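Local atomic coordinates of putative P450-like enzyme (PDB entry 5Z9I), a protein that is a cytochrome P450-like enzyme that binds heme b through an axial cysteine thiolate and probably acts as a monooxygenase in secondary metabolism. Residues Q154-M159 and W187-Y192; P51-S56 and S293-A298; V90-T95 and V213-D218; T58-P63 and P303-L308. The protein carries 1 engineered substitution. All blocks are in the same frame, centred on the assembly; numbering follows the deposited sequence.

Contact 1: Q154-M159 and W187-Y192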
# COMPACT_ATOMS: atom_id res chain seq x y z
N GLN A 154 5.34 15.93 4.70
CA GLN A 154 4.34 16.97 4.46
C GLN A 154 3.45 16.62 3.28
O GLN A 154 2.24 16.82 3.33
CB GLN A 154 5.01 18.32 4.22
CG GLN A 154 5.98 18.73 5.30
CD GLN A 154 6.64 20.06 4.99
OE1 GLN A 154 6.16 20.82 4.14
NE2 GLN A 154 7.74 20.35 5.69
N TRP A 155 4.07 16.10 2.21
CA TRP A 155 3.33 15.76 1.00
C TRP A 155 2.29 14.70 1.30
O TRP A 155 1.11 14.89 1.01
CB TRP A 155 4.26 15.26 -0.10
CG TRP A 155 5.03 16.30 -0.83
CD1 TRP A 155 4.88 17.67 -0.75
CD2 TRP A 155 6.08 16.06 -1.76
NE1 TRP A 155 5.78 18.29 -1.59
CE2 TRP A 155 6.53 17.33 -2.22
CE3 TRP A 155 6.70 14.90 -2.26
CZ2 TRP A 155 7.57 17.46 -3.14
CZ3 TRP A 155 7.72 15.03 -3.19
CH2 TRP A 155 8.15 16.31 -3.62
N MET A 156 2.75 13.57 1.86
CA MET A 156 1.87 12.45 2.22
C MET A 156 0.75 12.91 3.16
O MET A 156 -0.40 12.53 2.97
CB MET A 156 2.66 11.30 2.87
CG MET A 156 4.05 11.08 2.26
SD MET A 156 4.23 10.30 0.62
CE MET A 156 3.83 11.56 -0.59
N ASP A 157 1.10 13.72 4.17
CA ASP A 157 0.12 14.31 5.08
C ASP A 157 -0.98 15.06 4.34
O ASP A 157 -2.16 14.99 4.71
CB ASP A 157 0.78 15.28 6.06
CG ASP A 157 1.56 14.57 7.15
OD1 ASP A 157 1.54 13.32 7.18
OD2 ASP A 157 2.18 15.27 7.98
N LYS A 158 -0.58 15.80 3.31
CA LYS A 158 -1.52 16.54 2.49
C LYS A 158 -2.42 15.59 1.73
O LYS A 158 -3.64 15.79 1.68
CB LYS A 158 -0.78 17.46 1.52
CG LYS A 158 -0.41 18.80 2.13
CD LYS A 158 0.37 19.64 1.14
CE LYS A 158 0.68 21.00 1.69
NZ LYS A 158 1.56 21.72 0.74
N MET A 159 -1.82 14.55 1.16
CA MET A 159 -2.57 13.55 0.40
C MET A 159 -3.57 12.79 1.26
O MET A 159 -4.68 12.48 0.82
CB MET A 159 -1.62 12.57 -0.26
CG MET A 159 -0.50 13.23 -1.02
SD MET A 159 0.29 12.00 -2.06
CE MET A 159 -1.16 11.20 -2.73
N TRP A 187 1.90 19.13 -9.21
CA TRP A 187 2.83 20.04 -9.85
C TRP A 187 4.11 20.14 -9.05
O TRP A 187 5.21 19.96 -9.58
CB TRP A 187 2.23 21.43 -9.98
CG TRP A 187 1.20 21.57 -11.06
CD1 TRP A 187 0.89 20.67 -12.04
CD2 TRP A 187 0.32 22.69 -11.24
NE1 TRP A 187 -0.12 21.17 -12.83
CE2 TRP A 187 -0.49 22.41 -12.36
CE3 TRP A 187 0.14 23.91 -10.56
CZ2 TRP A 187 -1.46 23.30 -12.82
CZ3 TRP A 187 -0.82 24.80 -11.03
CH2 TRP A 187 -1.60 24.49 -12.15
N GLU A 188 3.96 20.44 -7.77
CA GLU A 188 5.09 20.58 -6.88
C GLU A 188 5.94 19.30 -6.84
O GLU A 188 7.16 19.37 -6.99
CB GLU A 188 4.58 20.95 -5.48
CG GLU A 188 5.61 20.94 -4.40
CD GLU A 188 4.99 21.28 -3.06
OE1 GLU A 188 3.95 21.99 -3.04
OE2 GLU A 188 5.52 20.84 -2.02
N MET A 189 5.31 18.13 -6.68
CA MET A 189 6.04 16.87 -6.65
C MET A 189 6.71 16.54 -7.99
O MET A 189 7.85 16.07 -8.02
CB MET A 189 5.13 15.71 -6.25
CG MET A 189 4.59 15.89 -4.83
SD MET A 189 3.41 14.64 -4.30
CE MET A 189 4.45 13.18 -4.15
N ARG A 190 5.99 16.76 -9.07
CA ARG A 190 6.55 16.52 -10.41
C ARG A 190 7.78 17.40 -10.63
O ARG A 190 8.78 16.90 -11.14
CB ARG A 190 5.51 16.78 -11.50
CG ARG A 190 4.69 15.56 -11.81
CD ARG A 190 3.49 15.88 -12.68
NE ARG A 190 3.82 16.60 -13.92
CZ ARG A 190 4.40 16.05 -15.00
NH1 ARG A 190 4.74 14.78 -15.00
NH2 ARG A 190 4.62 16.80 -16.08
N ASP A 191 7.71 18.67 -10.25
CA ASP A 191 8.84 19.58 -10.41
C ASP A 191 10.05 19.15 -9.56
O ASP A 191 11.18 19.26 -10.02
CB ASP A 191 8.47 21.03 -10.05
CG ASP A 191 7.62 21.70 -11.14
OD1 ASP A 191 7.69 21.27 -12.31
OD2 ASP A 191 6.88 22.65 -10.83
N TYR A 192 9.80 18.68 -8.34
CA TYR A 192 10.88 18.10 -7.54
C TYR A 192 11.59 16.98 -8.30
O TYR A 192 12.82 16.99 -8.41
CB TYR A 192 10.35 17.54 -6.21
CG TYR A 192 11.43 16.90 -5.34
CD1 TYR A 192 12.09 17.64 -4.37
CD2 TYR A 192 11.80 15.57 -5.52
CE1 TYR A 192 13.08 17.06 -3.57
CE2 TYR A 192 12.78 14.98 -4.74
CZ TYR A 192 13.42 15.73 -3.76
OH TYR A 192 14.40 15.15 -2.99
O HOH W 1 3.83 20.91 0.14
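The indole of W155 meets three side chains of 187-192. Its NE1 gives a nearly straight hydrogen bond to OE2 of E188, 2.6 Å long with an angle of 161° at the hydrogen. The acceptor sits in the indole plane, whereas the donor approaches OE2 from well above the carboxylate plane. Over one indole face lies M189: its CG stands 3.3 Å from the centroid of the W155 six-membered ring, a CH-pi contact almost on the ring normal. M189 SD makes an oblique Met-aromatic contact at 4.3 Å from that same centroid, and the bend at its last torsion brings CE to 3.4 Å from W155 CE3. At the far rim, the W155 edge faces Y192 in a T-shaped stack, planes at 88°, and CH2 of W155 reaches CB of Y192 at 3.6 Å. Tryptophan suits this place because one flat group offers a polar N-H and a broad apolar face.

E188 has CG anti to the backbone N (chi1 172°) and an extended chain, which carries its carboxylate across to the indole. A water bridges K158 NZ and E188 OE2, linking charges too far apart for a salt bridge. The phenol OH of Y192 is held by D148, and F152 packs against both aromatic rings.

The axes of segments 154-159 and 187-192 approach to 12.1 Å and run roughly antiparallel; the segments belong to helices 149-164 and 173-202, the F and G helices of the P450 fold. The long helix 224-255 packs against both, touched by M156 at H239, M159 at V236, and M189 at N232 and L235.

Contact 2: P51-S56 and S293-A298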
# COMPACT_ATOMS: atom_id res chain seq x y z
N PRO A 51 -7.52 -8.46 -16.98
CA PRO A 51 -7.38 -7.02 -17.20
C PRO A 51 -8.00 -6.54 -18.52
O PRO A 51 -8.27 -5.36 -18.65
CB PRO A 51 -5.86 -6.81 -17.20
CG PRO A 51 -5.32 -8.14 -17.67
CD PRO A 51 -6.23 -9.17 -17.07
N LYS A 52 -8.23 -7.44 -19.47
CA LYS A 52 -8.77 -7.03 -20.77
C LYS A 52 -10.26 -6.68 -20.71
O LYS A 52 -10.74 -5.89 -21.52
CB LYS A 52 -8.50 -8.12 -21.82
CG LYS A 52 -6.98 -8.33 -22.05
CD LYS A 52 -6.66 -9.50 -22.98
CE LYS A 52 -5.96 -8.97 -24.24
NZ LYS A 52 -5.38 -10.03 -25.10
N VAL A 53 -11.01 -7.24 -19.77
CA VAL A 53 -12.37 -6.77 -19.54
C VAL A 53 -12.41 -5.85 -18.32
O VAL A 53 -13.13 -4.85 -18.32
CB VAL A 53 -13.37 -7.94 -19.37
CG1 VAL A 53 -12.84 -8.94 -18.44
CG2 VAL A 53 -14.70 -7.45 -18.84
N PHE A 54 -11.61 -6.15 -17.29
CA PHE A 54 -11.59 -5.31 -16.10
C PHE A 54 -10.36 -4.43 -16.08
O PHE A 54 -9.31 -4.81 -15.57
CB PHE A 54 -11.68 -6.17 -14.84
CG PHE A 54 -12.94 -6.99 -14.78
CD1 PHE A 54 -14.15 -6.41 -14.44
CD2 PHE A 54 -12.91 -8.33 -15.11
CE1 PHE A 54 -15.31 -7.16 -14.40
CE2 PHE A 54 -14.07 -9.09 -15.06
CZ PHE A 54 -15.28 -8.50 -14.71
N SER A 55 -10.53 -3.24 -16.64
CA SER A 55 -9.45 -2.28 -16.89
C SER A 55 -9.01 -1.59 -15.62
O SER A 55 -9.84 -1.33 -14.73
CB SER A 55 -9.93 -1.25 -17.92
OG SER A 55 -9.03 -0.15 -18.02
N SER A 56 -7.72 -1.25 -15.53
CA SER A 56 -7.23 -0.45 -14.40
C SER A 56 -7.28 1.06 -14.72
O SER A 56 -6.90 1.91 -13.91
CB SER A 56 -5.80 -0.87 -14.02
OG SER A 56 -5.77 -2.13 -13.33
N SER A 293 -16.51 -4.22 -21.23
CA SER A 293 -17.71 -4.77 -21.84
C SER A 293 -18.68 -5.23 -20.76
O SER A 293 -18.36 -5.17 -19.55
CB SER A 293 -17.36 -5.95 -22.75
OG SER A 293 -16.99 -7.09 -21.99
N GLU A 294 -19.87 -5.67 -21.18
CA GLU A 294 -20.81 -6.31 -20.25
C GLU A 294 -20.25 -7.63 -19.74
O GLU A 294 -19.67 -8.41 -20.50
CB GLU A 294 -22.17 -6.55 -20.91
CG GLU A 294 -23.23 -5.52 -20.56
CD GLU A 294 -24.64 -6.08 -20.64
OE1 GLU A 294 -24.79 -7.32 -20.70
OE2 GLU A 294 -25.60 -5.28 -20.62
N VAL A 295 -20.40 -7.87 -18.44
CA VAL A 295 -19.90 -9.09 -17.82
C VAL A 295 -20.90 -9.68 -16.82
O VAL A 295 -21.73 -8.96 -16.25
CB VAL A 295 -18.59 -8.85 -17.05
CG1 VAL A 295 -17.68 -10.08 -17.15
CG2 VAL A 295 -17.90 -7.62 -17.53
N GLU A 296 -20.80 -10.98 -16.58
CA GLU A 296 -21.55 -11.59 -15.50
C GLU A 296 -20.56 -12.05 -14.45
O GLU A 296 -19.70 -12.88 -14.72
CB GLU A 296 -22.42 -12.75 -15.99
N VAL A 297 -20.66 -11.48 -13.26
CA VAL A 297 -19.83 -11.89 -12.14
C VAL A 297 -20.73 -12.62 -11.15
O VAL A 297 -21.74 -12.07 -10.72
CB VAL A 297 -19.15 -10.70 -11.46
CG1 VAL A 297 -18.07 -11.18 -10.53
CG2 VAL A 297 -18.58 -9.78 -12.52
N ALA A 298 -20.36 -13.85 -10.82
CA ALA A 298 -21.23 -14.73 -10.06
C ALA A 298 -22.59 -14.79 -10.77
O ALA A 298 -22.68 -15.25 -11.92
CB ALA A 298 -21.39 -14.25 -8.60
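V53 and V295 meet tip to tip through their CG2 methyls, 3.5 Å apart, closer than carbons usually pack. For V53 this follows from chi1 of 47°, which sets CG2 anti to the backbone N and aims it across the gap. The other apolar contacts belong to F54, whose CZ lies 3.8 Å from V295 CG1 and 4.2 Å from V297 CG2; both methyls come at the ring obliquely. One face of that ring is covered by V53 CG2, 4.1 Å above its plane, so a single methyl serves both the phenyl and V295. Branched valines suit a strand whose alternate residues, V295 and V297, turn the same way.

In P450 terms this is where the main beta sheet, with 54-55 as an outermost strand beside 287-291, meets the small hairpin of 295-297 and 300-302. The ring of F54 also touches T291 and I47, and V297 rests on I47 of helix 41-48.

Polar contacts stay at the margin. No hydrogen bond joins 51-56 to 293-298; the hydroxyl of S293 bonds weakly to E294 O and presents OG to V53 CG2 at 3.9 Å. The backbone link comes just before, at N292, which pairs with V53 and whose ND2 binds K52 O.

Contact 3: V90-T95 and V213-D218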
# COMPACT_ATOMS: atom_id res chain seq x y z
N VAL A 90 10.44 -0.19 -15.45
CA VAL A 90 10.59 0.14 -14.05
C VAL A 90 11.19 -1.06 -13.27
O VAL A 90 12.00 -0.87 -12.38
CB VAL A 90 9.25 0.59 -13.42
CG1 VAL A 90 9.43 0.88 -11.92
CG2 VAL A 90 8.76 1.83 -14.12
N ASP A 91 10.79 -2.27 -13.63
CA ASP A 91 11.36 -3.46 -13.00
C ASP A 91 12.86 -3.54 -13.31
O ASP A 91 13.65 -3.80 -12.42
CB ASP A 91 10.62 -4.73 -13.43
CG ASP A 91 9.74 -5.29 -12.32
OD1 ASP A 91 10.08 -5.12 -11.13
OD2 ASP A 91 8.68 -5.88 -12.64
N HIS A 92 13.24 -3.29 -14.56
CA HIS A 92 14.66 -3.23 -14.93
C HIS A 92 15.41 -2.24 -14.05
O HIS A 92 16.55 -2.50 -13.68
CB HIS A 92 14.84 -2.85 -16.40
CG HIS A 92 16.27 -2.74 -16.84
ND1 HIS A 92 17.06 -3.84 -17.12
CD2 HIS A 92 17.06 -1.66 -17.05
CE1 HIS A 92 18.26 -3.44 -17.49
NE2 HIS A 92 18.30 -2.13 -17.46
N ALA A 93 14.77 -1.12 -13.68
CA ALA A 93 15.46 -0.08 -12.93
C ALA A 93 15.60 -0.43 -11.44
O ALA A 93 16.54 0.03 -10.78
CB ALA A 93 14.75 1.26 -13.10
N PHE A 94 14.64 -1.20 -10.92
CA PHE A 94 14.75 -1.82 -9.61
C PHE A 94 15.80 -2.92 -9.61
O PHE A 94 15.44 -4.10 -9.60
CB PHE A 94 13.41 -2.44 -9.19
CG PHE A 94 12.58 -1.57 -8.28
CD1 PHE A 94 11.68 -0.65 -8.82
CD2 PHE A 94 12.67 -1.71 -6.91
CE1 PHE A 94 10.90 0.13 -7.98
CE2 PHE A 94 11.90 -0.95 -6.08
CZ PHE A 94 11.02 -0.02 -6.60
N THR A 95 17.07 -2.55 -9.62
CA THR A 95 18.16 -3.50 -9.83
C THR A 95 18.46 -4.36 -8.59
O THR A 95 18.18 -3.97 -7.46
CB THR A 95 19.46 -2.79 -10.23
OG1 THR A 95 19.89 -1.96 -9.14
CG2 THR A 95 19.29 -1.95 -11.53
N VAL A 213 16.34 6.83 -15.33
CA VAL A 213 16.86 7.70 -16.38
C VAL A 213 17.68 6.93 -17.43
O VAL A 213 17.69 7.29 -18.61
CB VAL A 213 17.72 8.82 -15.77
CG1 VAL A 213 18.78 9.26 -16.73
CG2 VAL A 213 16.86 9.99 -15.34
N HIS A 214 18.36 5.87 -17.02
CA HIS A 214 19.23 5.16 -17.95
C HIS A 214 18.63 3.85 -18.42
O HIS A 214 19.17 3.22 -19.32
CB HIS A 214 20.61 4.96 -17.32
CG HIS A 214 21.39 6.23 -17.18
ND1 HIS A 214 21.34 7.02 -16.04
CD2 HIS A 214 22.17 6.90 -18.06
CE1 HIS A 214 22.09 8.09 -16.22
NE2 HIS A 214 22.60 8.05 -17.44
N ALA A 215 17.50 3.46 -17.85
CA ALA A 215 16.80 2.24 -18.26
C ALA A 215 16.42 2.26 -19.74
O ALA A 215 15.85 3.23 -20.23
CB ALA A 215 15.54 2.03 -17.41
N GLU A 216 16.73 1.18 -20.44
CA GLU A 216 16.43 1.05 -21.85
C GLU A 216 15.99 -0.37 -22.14
O GLU A 216 16.70 -1.30 -21.87
CB GLU A 216 17.64 1.43 -22.70
CG GLU A 216 17.51 1.18 -24.19
CD GLU A 216 18.34 2.15 -25.02
OE1 GLU A 216 19.23 2.82 -24.49
OE2 GLU A 216 18.10 2.25 -26.22
N VAL A 217 14.79 -0.51 -22.66
CA VAL A 217 14.28 -1.82 -22.97
C VAL A 217 13.66 -1.88 -24.34
O VAL A 217 12.69 -1.23 -24.62
CB VAL A 217 13.25 -2.32 -21.92
CG1 VAL A 217 12.62 -3.63 -22.34
CG2 VAL A 217 13.86 -2.48 -20.56
N ASP A 218 14.25 -2.70 -25.20
CA ASP A 218 13.77 -2.97 -26.53
C ASP A 218 13.15 -1.86 -27.42
O ASP A 218 12.11 -2.05 -27.99
CB ASP A 218 12.74 -4.12 -26.41
CG ASP A 218 13.36 -5.46 -26.13
OD1 ASP A 218 14.45 -5.74 -26.64
OD2 ASP A 218 12.74 -6.25 -25.43
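The imidazole of H92 turns an edge to A215, whose CB lies near the ring plane, 4.0 Å from CD2. V217 CG2 comes in obliquely and is nearest to H92 CB, at 4.3 Å. With CG anti to the backbone N (chi1 178°), the side chain carries the H92 ring toward the chain that leaves helix 208-214. Among the other rings, F94 has V90 O in the plane at its edge, while H214 is packed on one face by V213 CG1.

A93 adds a looser methyl-to-methyl contact, CB to CB of A215 at 4.4 Å. Alanine on both sides allows the CA atoms of A93 and A215 to come within 6.0 Å; larger side chains of this joint, H92 and V217, lie toward the surface. No hydrogen bond crosses between 90-95 and 213-218.

Both chains are ending a helix here. F94 leaves helical geometry as the centre of an inverse gamma turn, and T95 then caps the next helix through L98 N; A215 likewise breaks out of helix 208-214, with A93 resting on its L208 and L212. Helices 82-93 and 208-214 correspond to the C and H helices of the P450 fold, and the former carries H83 and R87, which bind heme b.

Contact 4: T58-P63 and P303-L308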
# COMPACT_ATOMS: atom_id res chain seq x y z
N THR A 58 -9.21 3.56 -14.57
CA THR A 58 -10.41 4.02 -13.89
C THR A 58 -10.83 5.46 -14.24
O THR A 58 -12.01 5.79 -14.28
CB THR A 58 -10.18 3.85 -12.38
OG1 THR A 58 -10.60 2.53 -12.00
CG2 THR A 58 -10.93 4.89 -11.59
N MET A 59 -9.85 6.31 -14.54
CA MET A 59 -10.09 7.74 -14.76
C MET A 59 -10.85 8.02 -16.06
O MET A 59 -11.46 9.08 -16.21
CB MET A 59 -8.77 8.52 -14.75
CG MET A 59 -8.90 10.03 -15.07
SD MET A 59 -7.35 10.97 -14.89
CE MET A 59 -7.03 10.69 -13.14
N ARG A 60 -10.83 7.06 -16.98
CA ARG A 60 -11.56 7.23 -18.22
C ARG A 60 -13.06 7.33 -17.94
O ARG A 60 -13.82 7.84 -18.76
CB ARG A 60 -11.25 6.10 -19.21
CG ARG A 60 -12.25 4.98 -19.22
CD ARG A 60 -12.04 4.08 -20.44
NE ARG A 60 -13.06 3.04 -20.52
CZ ARG A 60 -13.03 1.91 -19.81
NH1 ARG A 60 -12.02 1.69 -18.98
NH2 ARG A 60 -14.00 1.02 -19.94
N LEU A 61 -13.48 6.87 -16.77
CA LEU A 61 -14.87 7.00 -16.39
C LEU A 61 -15.13 8.30 -15.62
O LEU A 61 -16.28 8.69 -15.45
CB LEU A 61 -15.30 5.79 -15.53
CG LEU A 61 -15.23 4.40 -16.17
CD1 LEU A 61 -15.96 3.41 -15.30
CD2 LEU A 61 -15.78 4.36 -17.59
N ASP A 62 -14.08 8.97 -15.17
CA ASP A 62 -14.23 10.06 -14.20
C ASP A 62 -13.96 11.42 -14.80
O ASP A 62 -12.80 11.78 -14.98
CB ASP A 62 -13.31 9.83 -12.99
N PRO A 63 -15.03 12.18 -15.07
CA PRO A 63 -14.97 13.57 -15.52
C PRO A 63 -14.80 14.51 -14.32
O PRO A 63 -15.53 14.35 -13.34
CB PRO A 63 -16.34 13.78 -16.16
CG PRO A 63 -17.25 12.87 -15.38
CD PRO A 63 -16.41 11.72 -14.88
N PRO A 303 -23.02 -3.97 -16.35
CA PRO A 303 -22.93 -3.30 -17.65
C PRO A 303 -21.54 -2.76 -18.01
O PRO A 303 -20.60 -2.78 -17.21
CB PRO A 303 -23.93 -2.14 -17.52
CG PRO A 303 -24.30 -2.06 -16.09
CD PRO A 303 -24.06 -3.39 -15.49
N LYS A 304 -21.43 -2.29 -19.25
CA LYS A 304 -20.19 -1.74 -19.79
C LYS A 304 -19.90 -0.36 -19.19
O LYS A 304 -20.83 0.35 -18.79
CB LYS A 304 -20.29 -1.66 -21.32
CG LYS A 304 -19.04 -1.21 -22.03
CD LYS A 304 -19.32 -0.94 -23.50
CE LYS A 304 -20.32 0.19 -23.68
NZ LYS A 304 -20.57 0.54 -25.10
N ASP A 305 -18.62 0.01 -19.13
CA ASP A 305 -18.20 1.33 -18.65
C ASP A 305 -18.72 1.64 -17.25
O ASP A 305 -19.23 2.73 -16.98
CB ASP A 305 -18.65 2.43 -19.62
CG ASP A 305 -17.99 2.32 -20.99
OD1 ASP A 305 -16.77 2.04 -21.06
OD2 ASP A 305 -18.71 2.50 -22.01
N GLN A 306 -18.57 0.66 -16.36
CA GLN A 306 -18.97 0.79 -14.96
C GLN A 306 -17.75 0.78 -14.05
O GLN A 306 -16.78 0.09 -14.33
CB GLN A 306 -19.92 -0.34 -14.57
CG GLN A 306 -21.21 -0.32 -15.34
CD GLN A 306 -22.00 0.92 -15.07
OE1 GLN A 306 -22.41 1.17 -13.94
NE2 GLN A 306 -22.22 1.72 -16.10
N LEU A 307 -17.81 1.55 -12.96
CA LEU A 307 -16.76 1.47 -11.93
C LEU A 307 -17.04 0.30 -11.01
O LEU A 307 -18.15 0.15 -10.49
CB LEU A 307 -16.67 2.76 -11.10
CG LEU A 307 -15.66 2.67 -9.93
CD1 LEU A 307 -14.23 2.47 -10.43
CD2 LEU A 307 -15.74 3.90 -9.02
N LEU A 308 -16.04 -0.55 -10.82
CA LEU A 308 -16.21 -1.72 -9.96
C LEU A 308 -15.13 -1.67 -8.88
O LEU A 308 -13.97 -1.44 -9.17
CB LEU A 308 -16.13 -3.00 -10.80
CG LEU A 308 -16.32 -4.37 -10.16
CD1 LEU A 308 -16.85 -5.37 -11.15
CD2 LEU A 308 -15.00 -4.85 -9.68
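R60 reaches D305 with NH2, forming a salt bridge whose hydrogen bond to OD1 is 3.2 Å long with an angle of 152° at the hydrogen. The donor arrives nearly along the C-O axis of D305, while the acceptor lies somewhat out of the guanidinium plane; the two flat groups are turned 70° apart. A chain extended from CG to NE lets R60 span the gap, and NH2 has a second, weak partner in T291 O. Arginine suits a site where a carboxylate and a backbone carbonyl both call for a donor.

Within 58-63, L61 N is satisfied by T58 O and D62 N by M59 O, the latter at 2.8 Å, the i to i-3 bonds of a 3-10 turn. That turn lies between strand 54-55 and helix 68-71 and packs where the chain enters strand 307-310, which lies between 35-38 and 287-291 in the main P450 sheet. D305, with positive phi (56°), bends the chain into that strand, and its backbone is bonded to T291.

Q306 sends NE2 back to K304 O in a weak bond of 3.3 Å, and its OE1 also receives a weak one from W36 NE1; Q306 N goes to T291 OG1, a hydroxyl also hydrogen-bonded to P303 O. Over this polar turn lies L61, whose CD1 covers the peptide between Q306 and L307, 3.4 Å from Q306 C. L307 CD1 touches T58 OG1 at 4.0 Å.

Contacts 2 and 4 are neighbours, their centres 11 Å apart, and both bear on the main sheet around strand 287-291. They touch where S55 OG packs against R60 NH1, 3.6 Å away, and where E294 lies on P303. This pair is close to R289, which binds heme b: F54 of contact 2 comes within about 4 Å of its side chain, T58 of contact 4 within about 6 Å. Contacts 1 and 3 belong to the helical part, 24 Å apart between centres; one segment of each lies on the consecutive helices 173-202 and 208-214. From the heme, the side chains of T58, F54, M156 and A93 lie about 8, 10, 11 and 12 Å away.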